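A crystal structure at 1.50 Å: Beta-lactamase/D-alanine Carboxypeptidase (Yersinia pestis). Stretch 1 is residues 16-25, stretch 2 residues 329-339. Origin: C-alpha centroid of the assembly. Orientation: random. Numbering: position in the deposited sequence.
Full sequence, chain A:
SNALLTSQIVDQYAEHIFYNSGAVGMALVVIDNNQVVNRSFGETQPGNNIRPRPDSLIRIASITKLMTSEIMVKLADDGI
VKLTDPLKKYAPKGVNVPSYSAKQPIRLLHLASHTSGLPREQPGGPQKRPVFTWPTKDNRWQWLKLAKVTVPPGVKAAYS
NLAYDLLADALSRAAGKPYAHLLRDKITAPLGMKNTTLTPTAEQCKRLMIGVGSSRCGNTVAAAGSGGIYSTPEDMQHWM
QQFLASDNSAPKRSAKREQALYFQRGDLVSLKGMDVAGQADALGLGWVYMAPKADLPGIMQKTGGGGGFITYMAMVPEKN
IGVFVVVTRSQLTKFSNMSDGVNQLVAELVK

Stretch 1 16-25: HIFYNSGAVG
Stretch 2 (329-339) RSQLTKFSNMS

Stretch 1 enters as a helix that begins earlier in the chain, and Gly 22 is the first residue to leave helical phi/psi (64/26). Its N bonds Tyr 19 O at 3.1 Å and Ala 23 N makes a weak bond to Phe 18 O at 3.4 Å, a Schellman motif. Stretch 2 forms a type I turn from Ser 330 to Thr 333, closed by Thr 333 N to Ser 330 O (3.1 Å), and then enters a helix that continues beyond Ser 339. The chains run broadly in opposite directions: CA atoms of Ser 21 and Asn 337 lie 5.1 Å apart, those of Gly 22 and Thr 333 4.9 Å, and those of Ala 23 and Arg 329 5.3 Å; Val 24 CA then lies 5.8 Å from Ser 330 CA, so the register is not strictly stepwise.

Two hydroxyls of stretch 2 donate to successive carbonyls of stretch 1. Thr 333 OG1 (chi1 m) reaches Ser 21 O at 2.8 Å, and Ser 330 OG (chi1 p) reaches Gly 22 O at 2.6 Å. Thr 333 OG1 also accepts from Ser 330 N at 2.9 Å, so one hydroxyl serves both the turn and the interface. Ser 21 OG (p) is turned back to its own helix, donating to Ile 17 O at 2.7 Å.

Two waters bridge the asparagines, both m with chi2 -20°. One donates to Asn 20 O (2.7 Å) and accepts from Asn 337 ND2 and Lys 334 N (3.0 Å each); the other accepts from Asn 20 ND2 (3.1 Å) and donates to Asn 337 O (2.7 Å).

Packing completes the contact. Ile 17 CG2 (chi1 m, chi2 t) meets CG of selenomethionine Met 338 (t, t, p) at 3.9 Å, and Ser 21 CB lies 3.9 Å from Met 338 CB. Leu 332 (p, p) brings CD1 to 3.6 Å from Gly 22 CA; an ideal CB there would sit 2.3 Å from Leu 332 CD1, a clash. Val 24 (t) places CG2 3.4 Å from Arg 329 O.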

ATOM      1  N   HIS A  16      11.666 -19.821   6.407  1.00 12.82           N
ATOM      2  CA  HIS A  16      12.441 -19.618   5.180  1.00 14.28           C
ATOM      3  C   HIS A  16      12.367 -18.177   4.689  1.00 13.15           C
ATOM      4  O   HIS A  16      13.378 -17.618   4.262  1.00 13.39           O
ATOM      5  CB  HIS A  16      11.982 -20.558   4.065  1.00 17.50           C
ATOM      6  CG  HIS A  16      12.382 -21.981   4.278  1.00 22.56           C
ATOM      7  ND1 HIS A  16      13.595 -22.337   4.821  1.00 26.26           N
ATOM      8  CD2 HIS A  16      11.727 -23.135   4.022  1.00 25.19           C
ATOM      9  CE1 HIS A  16      13.669 -23.654   4.896  1.00 26.83           C
ATOM     10  NE2 HIS A  16      12.552 -24.162   4.409  1.00 27.19           N
ATOM     11  N   ILE A  17      11.173 -17.576   4.744  1.00 11.14           N
ATOM     12  CA  ILE A  17      11.010 -16.193   4.331  1.00  9.80           C
ATOM     13  C   ILE A  17      11.841 -15.285   5.229  1.00 10.10           C
ATOM     14  O   ILE A  17      12.520 -14.366   4.750  1.00 11.30           O
ATOM     15  CB  ILE A  17       9.527 -15.779   4.364  1.00  9.73           C
ATOM     16  CG1 ILE A  17       8.744 -16.586   3.327  1.00 10.06           C
ATOM     17  CG2 ILE A  17       9.369 -14.263   4.119  1.00 10.24           C
ATOM     18  CD1 ILE A  17       7.217 -16.521   3.497  1.00 11.99           C
ATOM     19  N   PHE A  18      11.801 -15.560   6.527  1.00  8.83           N
ATOM     20  CA  PHE A  18      12.595 -14.806   7.492  1.00 10.05           C
ATOM     21  C   PHE A  18      14.092 -14.875   7.163  1.00 10.38           C
ATOM     22  O   PHE A  18      14.766 -13.853   7.102  1.00 10.69           O
ATOM     23  CB  PHE A  18      12.369 -15.347   8.912  1.00 11.05           C
ATOM     24  CG  PHE A  18      13.283 -14.734   9.943  1.00 11.49           C
ATOM     25  CD1 PHE A  18      13.236 -13.368  10.210  1.00 12.07           C
ATOM     26  CD2 PHE A  18      14.193 -15.517  10.646  1.00 12.29           C
ATOM     27  CE1 PHE A  18      14.079 -12.798  11.146  1.00 13.35           C
ATOM     28  CE2 PHE A  18      15.040 -14.952  11.589  1.00 13.04           C
ATOM     29  CZ  PHE A  18      14.983 -13.595  11.837  1.00 12.76           C
ATOM     30  N   TYR A  19      14.624 -16.078   6.963  1.00 10.20           N
ATOM     31  CA  TYR A  19      16.054 -16.193   6.694  1.00 10.44           C
ATOM     32  C   TYR A  19      16.440 -15.723   5.293  1.00 10.09           C
ATOM     33  O   TYR A  19      17.455 -15.035   5.124  1.00 11.09           O
ATOM     34  CB  TYR A  19      16.556 -17.612   6.936  1.00 11.16           C
ATOM     35  CG  TYR A  19      16.659 -17.908   8.406  1.00 15.20           C
ATOM     36  CD1 TYR A  19      17.562 -17.215   9.208  1.00 17.69           C
ATOM     37  CD2 TYR A  19      15.847 -18.863   8.998  1.00 16.27           C
ATOM     38  CE1 TYR A  19      17.647 -17.472  10.562  1.00 19.30           C
ATOM     39  CE2 TYR A  19      15.934 -19.128  10.349  1.00 18.47           C
ATOM     40  CZ  TYR A  19      16.826 -18.426  11.126  1.00 20.84           C
ATOM     41  OH  TYR A  19      16.910 -18.707  12.478  1.00 24.70           O
ATOM     42  N   ASN A  20      15.657 -16.105   4.287  1.00  9.69           N
ATOM     43  CA  ASN A  20      16.032 -15.779   2.916  1.00 10.36           C
ATOM     44  C   ASN A  20      16.001 -14.289   2.647  1.00  9.74           C
ATOM     45  O   ASN A  20      16.752 -13.793   1.807  1.00 11.52           O
ATOM     46  CB  ASN A  20      15.117 -16.476   1.904  1.00 12.66           C
ATOM     47  CG  ASN A  20      15.308 -17.970   1.876  1.00 14.33           C
ATOM     48  OD1 ASN A  20      16.333 -18.478   2.320  1.00 16.09           O
ATOM     49  ND2 ASN A  20      14.327 -18.683   1.335  1.00 15.26           N
ATOM     50  N   SER A  21      15.112 -13.588   3.353  1.00  9.63           N
ATOM     51  CA  SER A  21      14.955 -12.153   3.166  1.00  9.80           C
ATOM     52  C   SER A  21      16.020 -11.375   3.937  1.00 11.01           C
ATOM     53  O   SER A  21      16.102 -10.160   3.820  1.00 10.77           O
ATOM     54  CB  SER A  21      13.559 -11.721   3.619  1.00  9.96           C
ATOM     55  OG  SER A  21      13.461 -11.807   5.034  1.00 10.00           O
ATOM     56  N   GLY A  22      16.817 -12.069   4.750  1.00 11.57           N
ATOM     57  CA  GLY A  22      17.819 -11.389   5.558  1.00 11.32           C
ATOM     58  C   GLY A  22      17.192 -10.448   6.578  1.00 10.27           C
ATOM     59  O   GLY A  22      17.820  -9.478   6.998  1.00 12.34           O
ATOM     60  N   ALA A  23      15.951 -10.719   6.987  1.00  8.09           N
ATOM     61  CA  ALA A  23      15.272  -9.844   7.940  1.00  9.10           C
ATOM     62  C   ALA A  23      16.013  -9.668   9.258  1.00  9.90           C
ATOM     63  O   ALA A  23      16.579 -10.619   9.809  1.00 11.28           O
ATOM     64  CB  ALA A  23      13.856 -10.356   8.214  1.00 10.79           C
ATOM     65  N   VAL A  24      15.946  -8.450   9.796  1.00 10.85           N
ATOM     66  CA  VAL A  24      16.326  -8.220  11.184  1.00  9.59           C
ATOM     67  C   VAL A  24      15.164  -8.731  12.043  1.00 11.00           C
ATOM     68  O   VAL A  24      15.350  -9.523  12.980  1.00 11.77           O
ATOM     69  CB  VAL A  24      16.546  -6.725  11.458  1.00  9.91           C
ATOM     70  CG1 VAL A  24      16.715  -6.484  12.960  1.00 10.30           C
ATOM     71  CG2 VAL A  24      17.766  -6.207  10.696  1.00 11.37           C
ATOM     72  N   GLY A  25      13.950  -8.280  11.707  1.00  9.90           N
ATOM     73  CA  GLY A  25      12.739  -8.772  12.342  1.00  9.54           C
ATOM     74  C   GLY A  25      11.653  -8.973  11.310  1.00  9.21           C
ATOM     75  O   GLY A  25      11.692  -8.366  10.234  1.00  9.70           O
ATOM     76  N   ARG A 329      14.770  -4.460   7.146  1.00  9.71           N
ATOM     77  CA  ARG A 329      15.893  -4.867   6.296  1.00  9.76           C
ATOM     78  C   ARG A 329      17.200  -5.033   7.065  1.00  9.83           C
ATOM     79  O   ARG A 329      17.495  -4.264   7.970  1.00 11.43           O
ATOM     80  CB  ARG A 329      16.140  -3.811   5.212  1.00  9.22           C
ATOM     81  CG  ARG A 329      14.992  -3.645   4.205  1.00  9.76           C
ATOM     82  CD  ARG A 329      15.479  -2.798   3.024  1.00 10.11           C
ATOM     83  NE  ARG A 329      16.474  -3.531   2.245  1.00  9.88           N
ATOM     84  CZ  ARG A 329      17.789  -3.284   2.256  1.00  9.82           C
ATOM     85  NH1 ARG A 329      18.617  -4.036   1.537  1.00 11.25           N
ATOM     86  NH2 ARG A 329      18.289  -2.295   2.988  1.00 13.25           N
ATOM     87  N   SER A 330      18.000  -6.021   6.679  1.00  8.14           N
ATOM     88  CA  SER A 330      19.433  -5.894   6.893  1.00 10.19           C
ATOM     89  C   SER A 330      20.066  -5.417   5.580  1.00 11.06           C
ATOM     90  O   SER A 330      19.377  -5.280   4.556  1.00 10.60           O
ATOM     91  CB  SER A 330      20.047  -7.230   7.321  1.00  9.97           C
ATOM     92  OG  SER A 330      19.994  -8.158   6.259  1.00 10.51           O
ATOM     93  N   GLN A 331      21.372  -5.167   5.586  1.00 13.33           N
ATOM     94  CA  GLN A 331      22.018  -4.674   4.381  1.00 15.74           C
ATOM     95  C   GLN A 331      21.784  -5.583   3.157  1.00 14.78           C
ATOM     96  O   GLN A 331      21.590  -5.088   2.042  1.00 15.54           O
ATOM     97  CB  GLN A 331      23.519  -4.469   4.625  1.00 16.83           C
ATOM     98  CG  GLN A 331      24.281  -3.973   3.414  1.00 22.27           C
ATOM     99  CD  GLN A 331      23.837  -2.599   2.920  1.00 28.45           C
ATOM    100  OE1 GLN A 331      23.352  -1.751   3.693  1.00 29.09           O
ATOM    101  NE2 GLN A 331      24.012  -2.367   1.616  1.00 31.31           N
ATOM    102  N   LEU A 332      21.789  -6.900   3.355  1.00 12.85           N
ATOM    103  CA  LEU A 332      21.705  -7.830   2.225  1.00 11.90           C
ATOM    104  C   LEU A 332      20.267  -8.111   1.762  1.00 10.13           C
ATOM    105  O   LEU A 332      20.053  -8.781   0.747  1.00 12.01           O
ATOM    106  CB  LEU A 332      22.442  -9.149   2.545  1.00 11.24           C
ATOM    107  CG  LEU A 332      21.992  -9.983   3.747  1.00 12.01           C
ATOM    108  CD1 LEU A 332      20.694 -10.688   3.455  1.00 12.52           C
ATOM    109  CD2 LEU A 332      23.094 -11.005   4.073  1.00 13.01           C
ATOM    110  N   THR A 333      19.279  -7.575   2.471  1.00  8.86           N
ATOM    111  CA  THR A 333      17.881  -7.870   2.141  1.00  9.92           C
ATOM    112  C   THR A 333      17.514  -7.533   0.686  1.00 10.17           C
ATOM    113  O   THR A 333      17.739  -6.411   0.225  1.00 11.28           O
ATOM    114  CB  THR A 333      16.932  -7.128   3.078  1.00  9.97           C
ATOM    115  OG1 THR A 333      17.105  -7.634   4.421  1.00 10.87           O
ATOM    116  CG2 THR A 333      15.468  -7.302   2.613  1.00 10.48           C
ATOM    117  N   LYS A 334      16.963  -8.522  -0.018  1.00 10.94           N
ATOM    118  CA  LYS A 334      16.408  -8.320  -1.353  1.00 10.14           C
ATOM    119  C   LYS A 334      14.897  -8.544  -1.294  1.00  8.59           C
ATOM    120  O   LYS A 334      14.429  -9.576  -0.819  1.00  9.51           O
ATOM    121  CB  LYS A 334      17.029  -9.293  -2.372  1.00 10.98           C
ATOM    122  CG  LYS A 334      16.427  -9.179  -3.802  1.00 13.46           C
ATOM    123  CD  LYS A 334      16.948 -10.310  -4.718  1.00 17.73           C
ATOM    124  CE  LYS A 334      16.853  -9.993  -6.214  1.00 22.28           C
ATOM    125  NZ  LYS A 334      15.583  -9.351  -6.640  1.00 24.79           N
ATOM    126  N   PHE A 335      14.139  -7.561  -1.768  1.00  9.45           N
ATOM    127  CA  PHE A 335      12.690  -7.553  -1.587  1.00  9.36           C
ATOM    128  C   PHE A 335      12.036  -8.827  -2.080  1.00  8.43           C
ATOM    129  O   PHE A 335      11.184  -9.426  -1.388  1.00  9.10           O
ATOM    130  CB  PHE A 335      12.041  -6.363  -2.311  1.00  9.36           C
ATOM    131  CG  PHE A 335      10.550  -6.331  -2.139  1.00  8.33           C
ATOM    132  CD1 PHE A 335       9.975  -5.656  -1.053  1.00  7.47           C
ATOM    133  CD2 PHE A 335       9.723  -7.016  -3.026  1.00  9.73           C
ATOM    134  CE1 PHE A 335       8.601  -5.673  -0.849  1.00  8.34           C
ATOM    135  CE2 PHE A 335       8.352  -7.029  -2.852  1.00  9.64           C
ATOM    136  CZ  PHE A 335       7.774  -6.342  -1.768  1.00  9.16           C
ATOM    137  N   SER A 336      12.390  -9.238  -3.298  1.00  8.72           N
ATOM    138  CA  SER A 336      11.684 -10.371  -3.880  1.00 11.21           C
ATOM    139  C   SER A 336      12.014 -11.695  -3.189  1.00 11.09           C
ATOM    140  O   SER A 336      11.303 -12.669  -3.379  1.00 12.19           O
ATOM    141  CB  SER A 336      11.921 -10.461  -5.387  1.00 13.32           C
ATOM    142  OG  SER A 336      13.278 -10.708  -5.659  1.00 14.39           O
ATOM    143  N   ASN A 337      13.056 -11.729  -2.360  1.00  9.21           N
ATOM    144  CA  ASN A 337      13.298 -12.924  -1.545  1.00 11.02           C
ATOM    145  C   ASN A 337      12.282 -13.070  -0.421  1.00 11.14           C
ATOM    146  O   ASN A 337      12.149 -14.146   0.179  1.00 16.23           O
ATOM    147  CB  ASN A 337      14.726 -12.939  -1.009  1.00 11.91           C
ATOM    148  CG  ASN A 337      15.715 -13.265  -2.096  1.00 12.49           C
ATOM    149  OD1 ASN A 337      15.329 -13.829  -3.113  1.00 15.01           O
ATOM    150  ND2 ASN A 337      16.979 -12.906  -1.906  1.00 12.13           N
HETATM  151  N   MSE A 338      11.580 -11.981  -0.121  1.00  8.86           N
HETATM  152  CA  MSE A 338      10.462 -12.040   0.785  1.00 10.32           C
HETATM  153  C   MSE A 338       9.172 -12.296  -0.005  1.00  9.24           C
HETATM  154  O   MSE A 338       8.442 -13.239   0.290  1.00 10.37           O
HETATM  155  CB  MSE A 338      10.356 -10.735   1.571  1.00 10.71           C
HETATM  156  CG  MSE A 338       9.162 -10.680   2.518  1.00  9.96           C
HETATM  157 SE   MSE A 338       8.988  -8.934   3.364  0.73 11.98          SE
HETATM  158  CE  MSE A 338       8.248  -7.971   1.838  1.00 10.89           C
ATOM    159  N   SER A 339       8.903 -11.488  -1.033  1.00  8.60           N
ATOM    160  CA  SER A 339       7.645 -11.625  -1.760  1.00  9.14           C
ATOM    161  C   SER A 339       7.502 -12.947  -2.534  1.00  8.33           C
ATOM    162  O   SER A 339       6.413 -13.506  -2.581  1.00  9.73           O
ATOM    163  CB  SER A 339       7.392 -10.414  -2.662  1.00  9.16           C
ATOM    164  OG  SER A 339       8.376 -10.307  -3.677  1.00  9.35           O
TER
HETATM  165  O   HOH W   1      17.544 -11.440   0.641  1.00 10.79           O
HETATM  166  O   HOH W   2      12.275 -16.814   0.034  1.00 27.47           O